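Long-range contact in Crov588 (PDB 6NYR), which is of unknown function but folds into a nearly closed ring of leucine-rich FNIP repeats: residues A[449-463]-A[470-484]. Sequence-based numbering, arbitrary orientation.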
loop_
_atom_site.group_PDB
_atom_site.type_symbol
_atom_site.label_atom_id
_atom_site.label_comp_id
_atom_site.label_asym_id
_atom_site.label_seq_id
_atom_site.Cartn_x
_atom_site.Cartn_y
_atom_site.Cartn_z
ATOM N N ASP A 449 32.899 7.598 4.182
ATOM C CA ASP A 449 32.435 8.295 5.375
ATOM C C ASP A 449 31.121 9.028 5.142
ATOM O O ASP A 449 30.433 9.359 6.114
ATOM C CB ASP A 449 33.514 9.268 5.853
ATOM C CG ASP A 449 34.663 8.563 6.555
ATOM O OD1 ASP A 449 34.391 7.674 7.387
ATOM O OD2 ASP A 449 35.835 8.885 6.266
ATOM N N SER A 450 30.747 9.275 3.884
ATOM C CA SER A 450 29.473 9.926 3.591
ATOM C C SER A 450 28.282 9.023 3.891
ATOM O O SER A 450 27.174 9.526 4.104
ATOM C CB SER A 450 29.432 10.361 2.124
ATOM O OG SER A 450 29.515 9.242 1.257
ATOM N N LEU A 451 28.490 7.710 3.906
ATOM C CA LEU A 451 27.397 6.760 4.059
ATOM C C LEU A 451 26.657 6.964 5.374
ATOM O O LEU A 451 27.263 7.148 6.431
ATOM C CB LEU A 451 27.949 5.334 3.999
ATOM C CG LEU A 451 27.003 4.188 3.667
ATOM C CD1 LEU A 451 26.668 4.185 2.190
ATOM C CD2 LEU A 451 27.619 2.861 4.095
ATOM N N THR A 452 25.325 6.936 5.296
ATOM C CA THR A 452 24.475 7.015 6.476
ATOM C C THR A 452 23.686 5.744 6.753
ATOM O O THR A 452 23.424 5.442 7.919
ATOM C CB THR A 452 23.489 8.186 6.343
ATOM O OG1 THR A 452 22.689 8.003 5.170
ATOM C CG2 THR A 452 24.236 9.509 6.250
ATOM N N HIS A 453 23.301 4.991 5.725
ATOM C CA HIS A 453 22.505 3.785 5.905
ATOM C C HIS A 453 23.268 2.575 5.391
ATOM O O HIS A 453 23.698 2.552 4.233
ATOM C CB HIS A 453 21.165 3.878 5.180
ATOM C CG HIS A 453 20.197 4.820 5.816
ATOM N ND1 HIS A 453 18.955 4.447 6.271
ATOM C CD2 HIS A 453 20.326 6.120 6.129
ATOM C CE1 HIS A 453 18.334 5.504 6.771
ATOM N NE2 HIS A 453 19.134 6.543 6.655
ATOM N N LEU A 454 23.414 1.568 6.248
ATOM C CA LEU A 454 24.079 0.321 5.890
ATOM C C LEU A 454 23.257 -0.840 6.423
ATOM O O LEU A 454 22.911 -0.867 7.607
ATOM C CB LEU A 454 25.502 0.272 6.453
ATOM C CG LEU A 454 26.286 -1.024 6.266
ATOM C CD1 LEU A 454 26.484 -1.359 4.802
ATOM C CD2 LEU A 454 27.632 -0.922 6.982
ATOM N N SER A 455 22.954 -1.799 5.553
ATOM C CA SER A 455 22.202 -2.983 5.942
ATOM C C SER A 455 22.819 -4.200 5.273
ATOM O O SER A 455 23.219 -4.141 4.106
ATOM C CB SER A 455 20.724 -2.862 5.559
ATOM O OG SER A 455 20.545 -3.071 4.172
ATOM N N PHE A 456 22.874 -5.304 6.014
ATOM C CA PHE A 456 23.436 -6.555 5.536
ATOM C C PHE A 456 22.346 -7.611 5.421
ATOM O O PHE A 456 21.312 -7.549 6.093
ATOM C CB PHE A 456 24.544 -7.057 6.471
ATOM C CG PHE A 456 25.779 -6.207 6.464
ATOM C CD1 PHE A 456 25.897 -5.124 7.318
ATOM C CD2 PHE A 456 26.834 -6.503 5.617
ATOM C CE1 PHE A 456 27.041 -4.343 7.313
ATOM C CE2 PHE A 456 27.974 -5.730 5.611
ATOM C CZ PHE A 456 28.077 -4.648 6.459
ATOM N N GLY A 457 22.598 -8.596 4.562
ATOM C CA GLY A 457 21.661 -9.666 4.308
ATOM C C GLY A 457 21.887 -10.881 5.185
ATOM O O GLY A 457 22.589 -10.833 6.198
ATOM N N HIS A 458 21.298 -12.002 4.761
ATOM C CA HIS A 458 21.241 -13.189 5.609
ATOM C C HIS A 458 22.627 -13.668 6.012
ATOM O O HIS A 458 22.845 -14.031 7.175
ATOM C CB HIS A 458 20.491 -14.304 4.877
ATOM C CG HIS A 458 20.208 -15.507 5.722
ATOM N ND1 HIS A 458 18.964 -15.768 6.254
ATOM C CD2 HIS A 458 21.006 -16.529 6.113
ATOM C CE1 HIS A 458 19.008 -16.897 6.939
ATOM N NE2 HIS A 458 20.238 -17.378 6.870
ATOM N N CYS A 459 23.584 -13.654 5.083
ATOM C CA CYS A 459 24.803 -14.424 5.271
ATOM C C CYS A 459 25.935 -13.659 5.947
ATOM O O CYS A 459 26.834 -14.294 6.512
ATOM C CB CYS A 459 25.328 -14.940 3.923
ATOM S SG CYS A 459 24.316 -16.186 3.104
ATOM N N PHE A 460 25.933 -12.332 5.897
ATOM C CA PHE A 460 27.074 -11.588 6.411
ATOM C C PHE A 460 27.361 -11.965 7.860
ATOM O O PHE A 460 26.489 -11.853 8.728
ATOM C CB PHE A 460 26.836 -10.084 6.312
ATOM C CG PHE A 460 27.995 -9.275 6.810
ATOM C CD1 PHE A 460 29.147 -9.169 6.051
ATOM C CD2 PHE A 460 27.945 -8.642 8.038
ATOM C CE1 PHE A 460 30.223 -8.438 6.503
ATOM C CE2 PHE A 460 29.022 -7.905 8.493
ATOM C CZ PHE A 460 30.159 -7.805 7.726
ATOM N N ASN A 461 28.592 -12.399 8.121
ATOM C CA ASN A 461 28.990 -12.820 9.460
ATOM C C ASN A 461 30.499 -12.637 9.624
ATOM O O ASN A 461 31.213 -13.531 10.083
ATOM C CB ASN A 461 28.566 -14.266 9.716
ATOM C CG ASN A 461 28.782 -14.695 11.151
ATOM O OD1 ASN A 461 28.837 -13.867 12.056
ATOM N ND2 ASN A 461 28.907 -15.999 11.365
ATOM N N GLN A 462 30.996 -11.456 9.265
ATOM C CA GLN A 462 32.403 -11.118 9.404
ATOM C C GLN A 462 32.591 -10.116 10.537
ATOM O O GLN A 462 31.674 -9.366 10.889
ATOM C CB GLN A 462 32.971 -10.529 8.108
ATOM C CG GLN A 462 32.899 -11.443 6.896
ATOM C CD GLN A 462 33.711 -12.710 7.070
ATOM O OE1 GLN A 462 34.716 -12.727 7.782
ATOM N NE2 GLN A 462 33.283 -13.777 6.407
ATOM N N LYS A 463 33.793 -10.116 11.108
ATOM C CA LYS A 463 34.118 -9.168 12.159
ATOM C C LYS A 463 34.056 -7.739 11.628
ATOM O O LYS A 463 34.333 -7.472 10.455
ATOM C CB LYS A 463 35.517 -9.439 12.715
ATOM C CG LYS A 463 35.693 -10.763 13.424
ATOM C CD LYS A 463 37.126 -10.882 13.948
ATOM C CE LYS A 463 37.333 -12.171 14.724
ATOM N NZ LYS A 463 36.918 -13.371 13.953
ATOM N N PRO A 470 31.596 4.029 8.610
ATOM C CA PRO A 470 31.771 5.447 8.272
ATOM C C PRO A 470 31.297 6.366 9.389
ATOM O O PRO A 470 30.470 6.010 10.234
ATOM C CB PRO A 470 30.920 5.631 7.006
ATOM C CG PRO A 470 29.998 4.453 6.966
ATOM C CD PRO A 470 30.695 3.330 7.674
ATOM N N ASN A 471 31.849 7.584 9.374
ATOM C CA ASN A 471 31.590 8.544 10.440
ATOM C C ASN A 471 30.143 9.010 10.463
ATOM O O ASN A 471 29.606 9.279 11.543
ATOM C CB ASN A 471 32.521 9.750 10.286
ATOM C CG ASN A 471 33.986 9.352 10.204
ATOM O OD1 ASN A 471 34.720 9.809 9.326
ATOM N ND2 ASN A 471 34.418 8.499 11.124
ATOM N N SER A 472 29.500 9.108 9.305
ATOM C CA SER A 472 28.158 9.662 9.212
ATOM C C SER A 472 27.060 8.629 9.408
ATOM O O SER A 472 25.882 8.980 9.299
ATOM C CB SER A 472 27.983 10.354 7.855
ATOM O OG SER A 472 28.700 9.661 6.845
ATOM N N LEU A 473 27.408 7.380 9.706
ATOM C CA LEU A 473 26.415 6.315 9.772
ATOM C C LEU A 473 25.377 6.593 10.849
ATOM O O LEU A 473 25.719 6.801 12.017
ATOM C CB LEU A 473 27.099 4.978 10.051
ATOM C CG LEU A 473 26.302 3.724 9.677
ATOM C CD1 LEU A 473 26.189 3.609 8.161
ATOM C CD2 LEU A 473 26.941 2.480 10.272
ATOM N N THR A 474 24.103 6.604 10.452
ATOM C CA THR A 474 23.005 6.706 11.405
ATOM C C THR A 474 22.221 5.412 11.575
ATOM O O THR A 474 21.541 5.251 12.595
ATOM C CB THR A 474 22.020 7.809 10.973
ATOM O OG1 THR A 474 21.533 7.529 9.649
ATOM C CG2 THR A 474 22.684 9.171 11.002
ATOM N N TYR A 475 22.320 4.486 10.622
ATOM C CA TYR A 475 21.453 3.314 10.557
ATOM C C TYR A 475 22.298 2.096 10.218
ATOM O O TYR A 475 22.957 2.066 9.173
ATOM C CB TYR A 475 20.354 3.523 9.502
ATOM C CG TYR A 475 19.417 2.353 9.317
ATOM C CD1 TYR A 475 19.793 1.245 8.568
ATOM C CD2 TYR A 475 18.147 2.364 9.872
ATOM C CE1 TYR A 475 18.938 0.174 8.395
ATOM C CE2 TYR A 475 17.283 1.301 9.701
ATOM C CZ TYR A 475 17.682 0.206 8.965
ATOM O OH TYR A 475 16.824 -0.858 8.791
ATOM N N LEU A 476 22.258 1.088 11.085
ATOM C CA LEU A 476 22.997 -0.152 10.884
ATOM C C LEU A 476 22.055 -1.314 11.140
ATOM O O LEU A 476 21.565 -1.488 12.260
ATOM C CB LEU A 476 24.214 -0.230 11.807
ATOM C CG LEU A 476 24.998 -1.541 11.790
ATOM C CD1 LEU A 476 25.490 -1.843 10.380
ATOM C CD2 LEU A 476 26.155 -1.500 12.773
ATOM N N GLU A 477 21.803 -2.107 10.102
ATOM C CA GLU A 477 20.982 -3.304 10.206
ATOM C C GLU A 477 21.845 -4.512 9.876
ATOM O O GLU A 477 22.374 -4.616 8.765
ATOM C CB GLU A 477 19.787 -3.237 9.260
ATOM C CG GLU A 477 18.971 -4.517 9.224
ATOM C CD GLU A 477 17.703 -4.374 8.414
ATOM O OE1 GLU A 477 17.418 -3.249 7.952
ATOM O OE2 GLU A 477 16.997 -5.386 8.234
ATOM N N LEU A 478 21.981 -5.419 10.834
ATOM C CA LEU A 478 22.714 -6.660 10.639
ATOM C C LEU A 478 21.724 -7.796 10.420
ATOM O O LEU A 478 20.582 -7.754 10.889
ATOM C CB LEU A 478 23.621 -6.948 11.835
ATOM C CG LEU A 478 24.720 -5.893 11.988
ATOM C CD1 LEU A 478 25.134 -5.722 13.436
ATOM C CD2 LEU A 478 25.927 -6.253 11.127
ATOM N N GLY A 479 22.177 -8.818 9.698
ATOM C CA GLY A 479 21.297 -9.823 9.151
ATOM C C GLY A 479 21.222 -11.085 9.987
ATOM O O GLY A 479 21.739 -11.171 11.101
ATOM N N HIS A 480 20.558 -12.090 9.408
ATOM C CA HIS A 480 20.230 -13.313 10.131
ATOM C C HIS A 480 21.453 -13.926 10.797
ATOM O O HIS A 480 21.414 -14.293 11.977
ATOM C CB HIS A 480 19.590 -14.320 9.165
ATOM C CG HIS A 480 18.951 -15.492 9.845
ATOM N ND1 HIS A 480 19.667 -16.581 10.292
ATOM C CD2 HIS A 480 17.656 -15.741 10.152
ATOM C CE1 HIS A 480 18.841 -17.447 10.851
ATOM N NE2 HIS A 480 17.616 -16.963 10.776
ATOM N N ASN A 481 22.547 -14.060 10.052
ATOM C CA ASN A 481 23.663 -14.875 10.501
ATOM C C ASN A 481 24.731 -14.105 11.255
ATOM O O ASN A 481 25.667 -14.733 11.766
ATOM C CB ASN A 481 24.316 -15.585 9.309
ATOM C CG ASN A 481 23.455 -16.695 8.751
ATOM O OD1 ASN A 481 22.347 -16.938 9.229
ATOM N ND2 ASN A 481 23.958 -17.376 7.726
ATOM N N PHE A 482 24.634 -12.784 11.344
ATOM C CA PHE A 482 25.687 -12.039 12.017
ATOM C C PHE A 482 25.753 -12.425 13.488
ATOM O O PHE A 482 24.758 -12.318 14.213
ATOM C CB PHE A 482 25.476 -10.536 11.899
ATOM C CG PHE A 482 26.559 -9.745 12.569
ATOM C CD1 PHE A 482 27.775 -9.546 11.938
ATOM C CD2 PHE A 482 26.377 -9.228 13.842
ATOM C CE1 PHE A 482 28.781 -8.835 12.558
ATOM C CE2 PHE A 482 27.378 -8.514 14.461
ATOM C CZ PHE A 482 28.582 -8.318 13.818
ATOM N N ASN A 483 26.929 -12.864 13.931
ATOM C CA ASN A 483 27.126 -13.272 15.316
ATOM C C ASN A 483 28.598 -13.099 15.695
ATOM O O ASN A 483 29.284 -14.031 16.117
ATOM C CB ASN A 483 26.655 -14.712 15.509
ATOM C CG ASN A 483 26.540 -15.097 16.968
ATOM O OD1 ASN A 483 26.481 -14.237 17.848
ATOM N ND2 ASN A 483 26.508 -16.397 17.238
ATOM N N GLN A 484 29.104 -11.875 15.548
ATOM C CA GLN A 484 30.465 -11.536 15.936
ATOM C C GLN A 484 30.438 -10.513 17.064
ATOM O O GLN A 484 29.498 -9.719 17.184
ATOM C CB GLN A 484 31.275 -10.982 14.747
ATOM C CG GLN A 484 31.364 -11.922 13.547
ATOM C CD GLN A 484 31.999 -13.264 13.872
ATOM O OE1 GLN A 484 32.996 -13.339 14.589
ATOM N NE2 GLN A 484 31.418 -14.335 13.341
HETATM O O HOH W 1 26.863 -17.098 6.969
#
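The imidazoles of His458 and His480 form an offset stack, centroids 4.2 Å apart, with His480 CB lying over one face of the His458 ring. Both side chains have CG anti to the backbone N (chi1 -172° in His458), so they project together and their flat rings can stack from coil to coil; His480 stacks in turn on His502. His480 ND1 donates to Asn481 OD1 (2.9 Å), which limits the ring's rotation. The ring of His453 carries Tyr475 CB over one face, 3.9 Å from the centroid, while Thr452 OG1 lies in plane at its edge; the two near-parallel rings are too far displaced to stack well. At the edge of the Tyr475 ring, its hydroxyl donates to Glu477 OE1. Behind the strands, bulky phenylalanines fill the interior: Phe460 has Phe456 CE2 over one face and Gln462 N over the other, Phe482 has Leu478 CD2 and Gln484 N. The two segments are successive coils of a leucine-rich-repeat solenoid: strands 453-455 and 475-477 run parallel, 4° apart, joined by hydrogen bonds such as Glu477 N to Leu454 O (3.0 Å). Leucine suits the buried face, where Leu454 CD2 packs against Leu476 CD1 (4.1 Å). In the loop, asparagine's short side chain carries an amide oxygen across to the next coil: Asn461 OD1 accepts from Asn483 N and Gln484 NE2, each at 2.9 Å, from opposite faces of its amide. Asn483 OD1 in turn accepts from Asn505 N and Gln506 NE2.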